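Local coordinates for putative exported protein (Burkholderia pseudomallei, PDB 4JGB), which is a putative exported protein with a Rossmann-type NAD(P)H-binding fold, and may act as an oxidoreductase that uses NAD or NADP as acceptor, at residues V84-R95 and D138-L149. Sequence-based numbering, arbitrary orientation.
Sequences VAVAKALVDGAR and DAYGYLSTVQDL
Val91 makes the tight centre of this contact. Val91 CG2 meets Leu143 CD2 at 3.5 Å, while Val91 CG1 lies against Leu149 CD1 at 3.6 Å and also faces Val146 CG2. With CG1 anti to the backbone N (chi1 166°), the two methyls divide the work, CG2 taking Leu143 and the edge of the Tyr142 ring, CG1 the loop beyond. Further back, Ala87 CB and Ala139 CB sit 4.2 Å apart, small side chains where helix segments 84-95 and 138-143 run roughly parallel, their axes 26° apart, on one face of the Rossmann sheet. Leu143 and Leu149 also reach strand 101-105, on Val104 and Val102.

Toward solvent the packing gives way to polar groups. The extended Lys88 chain lies across one face of Tyr142, Lys88 CG 3.8 Å from the ring centroid in a CH-pi contact, and a water links Tyr142 OH to Lys88 O. At the far end Arg95 grips Asp148 in a two-pronged salt bridge with nearly coplanar groups: Arg95 NE reaches the syn lone pair of Asp148 OD2 at 3.0 Å, and Arg95 NH2 meets Asp148 OD1 at 2.5 Å, implausibly short and so of doubtful exact length. The apolar seam thus joins helix 84-95 to both helix 138-143 and the segment after it, while the exposed salt bridge ties Arg95 to Asp148, just before strand 150-155.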
ATOM      1  N   VAL A  84     -11.342  -4.121  -3.109  1.00 15.95           N
ATOM      2  CA  VAL A  84     -11.789  -4.890  -1.909  1.00 16.27           C
ATOM      3  C   VAL A  84     -11.340  -6.375  -1.910  1.00 16.78           C
ATOM      4  O   VAL A  84     -10.830  -6.880  -0.890  1.00 16.10           O
ATOM      5  CB  VAL A  84     -13.327  -4.782  -1.696  1.00 17.09           C
ATOM      6  CG1 VAL A  84     -13.813  -5.739  -0.595  1.00 17.27           C
ATOM      7  CG2 VAL A  84     -13.680  -3.345  -1.342  1.00 16.97           C
ATOM      8  N   ALA A  85     -11.546  -7.076  -3.039  1.00 17.69           N
ATOM      9  CA  ALA A  85     -11.171  -8.492  -3.136  1.00 18.52           C
ATOM     10  C   ALA A  85      -9.665  -8.685  -2.879  1.00 18.32           C
ATOM     11  O   ALA A  85      -9.275  -9.629  -2.203  1.00 18.20           O
ATOM     12  CB  ALA A  85     -11.553  -9.064  -4.485  1.00 19.48           C
ATOM     13  N   VAL A  86      -8.832  -7.778  -3.400  1.00 17.59           N
ATOM     14  CA  VAL A  86      -7.397  -7.833  -3.128  1.00 17.56           C
ATOM     15  C   VAL A  86      -7.122  -7.780  -1.622  1.00 16.82           C
ATOM     16  O   VAL A  86      -6.484  -8.672  -1.092  1.00 16.94           O
ATOM     17  CB  VAL A  86      -6.593  -6.712  -3.832  1.00 17.31           C
ATOM     18  CG1 VAL A  86      -5.150  -6.721  -3.338  1.00 16.75           C
ATOM     19  CG2 VAL A  86      -6.598  -6.906  -5.346  1.00 18.16           C
ATOM     20  N   ALA A  87      -7.594  -6.725  -0.952  1.00 16.43           N
ATOM     21  CA  ALA A  87      -7.499  -6.616   0.511  1.00 16.20           C
ATOM     22  C   ALA A  87      -7.972  -7.910   1.243  1.00 16.62           C
ATOM     23  O   ALA A  87      -7.295  -8.420   2.148  1.00 15.65           O
ATOM     24  CB  ALA A  87      -8.295  -5.398   0.996  1.00 16.14           C
ATOM     25  N   LYS A  88      -9.149  -8.408   0.851  1.00 17.84           N
ATOM     26  CA  LYS A  88      -9.723  -9.607   1.438  1.00 18.28           C
ATOM     27  C   LYS A  88      -8.831 -10.819   1.215  1.00 18.62           C
ATOM     28  O   LYS A  88      -8.610 -11.637   2.131  1.00 18.13           O
ATOM     29  CB  LYS A  88     -11.122  -9.882   0.890  1.00 19.70           C
ATOM     30  CG  LYS A  88     -12.172  -8.885   1.361  1.00 19.81           C
ATOM     31  CD  LYS A  88     -13.614  -9.369   1.127  1.00 20.97           C
ATOM     32  CE  LYS A  88     -14.585  -8.318   1.664  1.00 21.19           C
ATOM     33  NZ  LYS A  88     -16.037  -8.685   1.673  1.00 22.62           N
ATOM     34  N   ALA A  89      -8.317 -10.937  -0.003  1.00 18.87           N
ATOM     35  CA  ALA A  89      -7.492 -12.101  -0.366  1.00 19.76           C
ATOM     36  C   ALA A  89      -6.156 -12.042   0.349  1.00 19.16           C
ATOM     37  O   ALA A  89      -5.621 -13.065   0.769  1.00 19.81           O
ATOM     38  CB  ALA A  89      -7.308 -12.197  -1.882  1.00 19.98           C
ATOM     39  N   LEU A  90      -5.624 -10.831   0.506  1.00 19.34           N
ATOM     40  CA  LEU A  90      -4.388 -10.625   1.253  1.00 19.74           C
ATOM     41  C   LEU A  90      -4.530 -11.043   2.702  1.00 19.50           C
ATOM     42  O   LEU A  90      -3.680 -11.759   3.225  1.00 19.80           O
ATOM     43  CB  LEU A  90      -3.944  -9.161   1.217  1.00 20.09           C
ATOM     44  CG  LEU A  90      -3.081  -8.682   0.052  1.00 21.18           C
ATOM     45  CD1 LEU A  90      -2.618  -7.281   0.390  1.00 21.79           C
ATOM     46  CD2 LEU A  90      -1.883  -9.593  -0.174  1.00 21.22           C
ATOM     47  N   VAL A  91      -5.588 -10.568   3.348  1.00 19.07           N
ATOM     48  CA  VAL A  91      -5.838 -10.859   4.760  1.00 18.92           C
ATOM     49  C   VAL A  91      -6.013 -12.357   4.952  1.00 19.61           C
ATOM     50  O   VAL A  91      -5.447 -12.928   5.890  1.00 19.99           O
ATOM     51  CB  VAL A  91      -7.100 -10.146   5.280  1.00 19.10           C
ATOM     52  CG1 VAL A  91      -7.527 -10.729   6.623  1.00 20.03           C
ATOM     53  CG2 VAL A  91      -6.880  -8.645   5.375  1.00 18.65           C
ATOM     54  N   ASP A  92      -6.788 -12.995   4.073  1.00 19.33           N
ATOM     55  CA  ASP A  92      -7.031 -14.459   4.208  1.00 20.40           C
ATOM     56  C   ASP A  92      -5.720 -15.260   4.032  1.00 19.76           C
ATOM     57  O   ASP A  92      -5.401 -16.175   4.812  1.00 20.50           O
ATOM     58  CB  ASP A  92      -8.112 -14.910   3.208  1.00 21.63           C
ATOM     59  CG  ASP A  92      -8.331 -16.402   3.223  1.00 24.24           C
ATOM     60  OD1 ASP A  92      -8.638 -16.935   4.304  1.00 25.33           O
ATOM     61  OD2 ASP A  92      -8.178 -17.047   2.160  1.00 25.04           O
ATOM     62  N   GLY A  93      -4.952 -14.895   3.007  1.00 18.88           N
ATOM     63  CA  GLY A  93      -3.626 -15.478   2.768  1.00 18.20           C
ATOM     64  C   GLY A  93      -2.705 -15.298   3.954  1.00 17.88           C
ATOM     65  O   GLY A  93      -2.079 -16.252   4.409  1.00 18.07           O
ATOM     66  N   ALA A  94      -2.614 -14.070   4.462  1.00 17.30           N
ATOM     67  CA  ALA A  94      -1.703 -13.805   5.584  1.00 17.28           C
ATOM     68  C   ALA A  94      -2.084 -14.667   6.771  1.00 18.18           C
ATOM     69  O   ALA A  94      -1.222 -15.314   7.351  1.00 19.64           O
ATOM     70  CB  ALA A  94      -1.707 -12.326   5.969  1.00 15.75           C
ATOM     71  N   ARG A  95      -3.375 -14.682   7.131  1.00 18.82           N
ATOM     72  CA  ARG A  95      -3.878 -15.552   8.218  1.00 19.72           C
ATOM     73  C   ARG A  95      -3.512 -17.026   8.024  1.00 20.65           C
ATOM     74  O   ARG A  95      -2.999 -17.684   8.949  1.00 21.46           O
ATOM     75  CB  ARG A  95      -5.404 -15.418   8.337  1.00 20.79           C
ATOM     76  CG  ARG A  95      -5.865 -14.105   8.970  1.00 20.58           C
ATOM     77  CD  ARG A  95      -7.364 -13.903   8.822  1.00 21.01           C
ATOM     78  NE  ARG A  95      -7.864 -12.930   9.794  1.00 21.26           N
ATOM     79  CZ  ARG A  95      -9.073 -12.381   9.733  1.00 21.31           C
ATOM     80  NH1 ARG A  95      -9.880 -12.693   8.740  1.00 21.09           N
ATOM     81  NH2 ARG A  95      -9.460 -11.501  10.654  1.00 21.88           N
ATOM     82  N   ASP A 138     -14.057   1.250   0.949  1.00 18.92           N
ATOM     83  CA  ASP A 138     -14.576  -0.067   1.356  1.00 20.06           C
ATOM     84  C   ASP A 138     -13.483  -1.065   1.757  1.00 18.81           C
ATOM     85  O   ASP A 138     -13.661  -1.830   2.688  1.00 19.65           O
ATOM     86  CB  ASP A 138     -15.420  -0.666   0.237  1.00 21.17           C
ATOM     87  CG  ASP A 138     -16.673   0.154  -0.068  1.00 23.68           C
ATOM     88  OD1 ASP A 138     -17.041   1.062   0.744  1.00 23.66           O
ATOM     89  OD2 ASP A 138     -17.269  -0.117  -1.138  1.00 23.82           O
ATOM     90  N   ALA A 139     -12.368  -1.070   1.031  1.00 18.75           N
ATOM     91  CA  ALA A 139     -11.185  -1.847   1.409  1.00 18.03           C
ATOM     92  C   ALA A 139     -10.758  -1.478   2.834  1.00 18.07           C
ATOM     93  O   ALA A 139     -10.600  -2.350   3.690  1.00 17.83           O
ATOM     94  CB  ALA A 139     -10.047  -1.619   0.425  1.00 17.71           C
ATOM     95  N   TYR A 140     -10.605  -0.185   3.094  1.00 18.61           N
ATOM     96  CA  TYR A 140     -10.295   0.288   4.449  1.00 19.91           C
ATOM     97  C   TYR A 140     -11.404  -0.085   5.451  1.00 20.25           C
ATOM     98  O   TYR A 140     -11.114  -0.539   6.541  1.00 19.97           O
ATOM     99  CB  TYR A 140     -10.038   1.796   4.477  1.00 21.42           C
ATOM    100  CG  TYR A 140      -9.780   2.286   5.885  1.00 24.24           C
ATOM    101  CD1 TYR A 140      -8.551   2.052   6.498  1.00 24.19           C
ATOM    102  CD2 TYR A 140     -10.776   2.958   6.622  1.00 27.47           C
ATOM    103  CE1 TYR A 140      -8.297   2.474   7.794  1.00 26.44           C
ATOM    104  CE2 TYR A 140     -10.524   3.387   7.930  1.00 29.77           C
ATOM    105  CZ  TYR A 140      -9.279   3.142   8.503  1.00 28.60           C
ATOM    106  OH  TYR A 140      -8.981   3.550   9.778  1.00 31.43           O
ATOM    107  N   GLY A 141     -12.671   0.110   5.074  1.00 20.58           N
ATOM    108  CA  GLY A 141     -13.799  -0.399   5.872  1.00 20.81           C
ATOM    109  C   GLY A 141     -13.685  -1.878   6.227  1.00 20.59           C
ATOM    110  O   GLY A 141     -13.930  -2.278   7.364  1.00 20.41           O
ATOM    111  N   TYR A 142     -13.306  -2.708   5.259  1.00 20.12           N
ATOM    112  CA  TYR A 142     -13.136  -4.126   5.556  1.00 20.16           C
ATOM    113  C   TYR A 142     -11.988  -4.401   6.552  1.00 19.28           C
ATOM    114  O   TYR A 142     -12.156  -5.126   7.545  1.00 19.39           O
ATOM    115  CB  TYR A 142     -12.973  -4.956   4.274  1.00 20.50           C
ATOM    116  CG  TYR A 142     -12.489  -6.333   4.586  1.00 21.57           C
ATOM    117  CD1 TYR A 142     -13.358  -7.293   5.092  1.00 23.31           C
ATOM    118  CD2 TYR A 142     -11.135  -6.676   4.417  1.00 21.82           C
ATOM    119  CE1 TYR A 142     -12.905  -8.569   5.409  1.00 24.73           C
ATOM    120  CE2 TYR A 142     -10.677  -7.949   4.732  1.00 23.32           C
ATOM    121  CZ  TYR A 142     -11.573  -8.883   5.219  1.00 24.30           C
ATOM    122  OH  TYR A 142     -11.144 -10.144   5.526  1.00 27.93           O
ATOM    123  N   LEU A 143     -10.822  -3.824   6.271  1.00 17.81           N
ATOM    124  CA  LEU A 143      -9.652  -3.941   7.138  1.00 17.13           C
ATOM    125  C   LEU A 143      -9.865  -3.477   8.595  1.00 18.06           C
ATOM    126  O   LEU A 143      -9.222  -4.002   9.512  1.00 18.04           O
ATOM    127  CB  LEU A 143      -8.467  -3.198   6.508  1.00 15.91           C
ATOM    128  CG  LEU A 143      -7.813  -3.855   5.303  1.00 15.54           C
ATOM    129  CD1 LEU A 143      -6.891  -2.836   4.625  1.00 14.84           C
ATOM    130  CD2 LEU A 143      -7.038  -5.119   5.698  1.00 15.42           C
ATOM    131  N   SER A 144     -10.761  -2.511   8.815  1.00 18.33           N
ATOM    132  CA  SER A 144     -11.087  -2.037  10.172  0.50 19.22           C
ATOM    133  C   SER A 144     -11.759  -3.123  11.015  1.00 20.51           C
ATOM    134  O   SER A 144     -11.814  -3.031  12.250  1.00 21.62           O
ATOM    135  CB  SER A 144     -11.989  -0.796  10.110  0.50 19.31           C
ATOM    136  OG  SER A 144     -11.465   0.167   9.218  0.50 17.85           O
ATOM    137  N   THR A 145     -12.293  -4.152  10.362  1.00 20.88           N
ATOM    138  CA  THR A 145     -12.883  -5.283  11.110  1.00 21.64           C
ATOM    139  C   THR A 145     -11.816  -6.337  11.462  1.00 21.46           C
ATOM    140  O   THR A 145     -12.098  -7.361  12.105  1.00 21.96           O
ATOM    141  CB  THR A 145     -14.026  -5.958  10.321  1.00 22.53           C
ATOM    142  OG1 THR A 145     -13.468  -6.658   9.199  1.00 21.88           O
ATOM    143  CG2 THR A 145     -15.037  -4.893   9.818  1.00 23.15           C
ATOM    144  N   VAL A 146     -10.586  -6.105  11.032  1.00 20.08           N
ATOM    145  CA  VAL A 146      -9.584  -7.125  11.199  1.00 20.44           C
ATOM    146  C   VAL A 146      -8.726  -6.675  12.373  1.00 21.24           C
ATOM    147  O   VAL A 146      -8.017  -5.664  12.282  1.00 20.25           O
ATOM    148  CB  VAL A 146      -8.788  -7.319   9.897  1.00 19.03           C
ATOM    149  CG1 VAL A 146      -7.582  -8.232  10.106  1.00 18.53           C
ATOM    150  CG2 VAL A 146      -9.707  -7.819   8.770  1.00 18.85           C
ATOM    151  N   GLN A 147      -8.797  -7.437  13.460  1.00 22.50           N
ATOM    152  CA  GLN A 147      -8.120  -7.082  14.705  1.00 23.85           C
ATOM    153  C   GLN A 147      -6.871  -7.911  14.921  1.00 22.79           C
ATOM    154  O   GLN A 147      -6.013  -7.561  15.732  1.00 21.85           O
ATOM    155  CB  GLN A 147      -9.062  -7.320  15.897  1.00 27.10           C
ATOM    156  CG  GLN A 147     -10.359  -6.511  15.865  1.00 29.42           C
ATOM    157  CD  GLN A 147     -10.218  -5.149  16.524  1.00 31.76           C
ATOM    158  OE1 GLN A 147      -9.527  -4.259  16.018  1.00 31.93           O
ATOM    159  NE2 GLN A 147     -10.884  -4.975  17.673  1.00 33.43           N
ATOM    160  N   ASP A 148      -6.793  -9.031  14.218  1.00 21.59           N
ATOM    161  CA  ASP A 148      -5.825 -10.052  14.553  1.00 21.93           C
ATOM    162  C   ASP A 148      -4.549 -10.008  13.673  1.00 21.05           C
ATOM    163  O   ASP A 148      -3.638 -10.814  13.861  1.00 23.30           O
ATOM    164  CB  ASP A 148      -6.506 -11.417  14.455  1.00 23.12           C
ATOM    165  CG  ASP A 148      -6.977 -11.723  13.043  1.00 22.74           C
ATOM    166  OD1 ASP A 148      -7.907 -11.059  12.532  1.00 23.18           O
ATOM    167  OD2 ASP A 148      -6.389 -12.602  12.428  1.00 22.48           O
ATOM    168  N   LEU A 149      -4.506  -9.126  12.680  1.00 19.02           N
ATOM    169  CA  LEU A 149      -3.287  -8.928  11.886  1.00 17.84           C
ATOM    170  C   LEU A 149      -2.757  -7.507  12.125  1.00 16.75           C
ATOM    171  O   LEU A 149      -3.546  -6.608  12.437  1.00 15.96           O
ATOM    172  CB  LEU A 149      -3.596  -9.086  10.383  1.00 17.83           C
ATOM    173  CG  LEU A 149      -4.147 -10.375   9.765  1.00 18.11           C
ATOM    174  CD1 LEU A 149      -4.340 -10.186   8.260  1.00 17.59           C
ATOM    175  CD2 LEU A 149      -3.193 -11.518  10.018  1.00 18.86           C
TER
HETATM  176  O   HOH W   1     -10.528 -12.281   4.068  1.00 30.92           O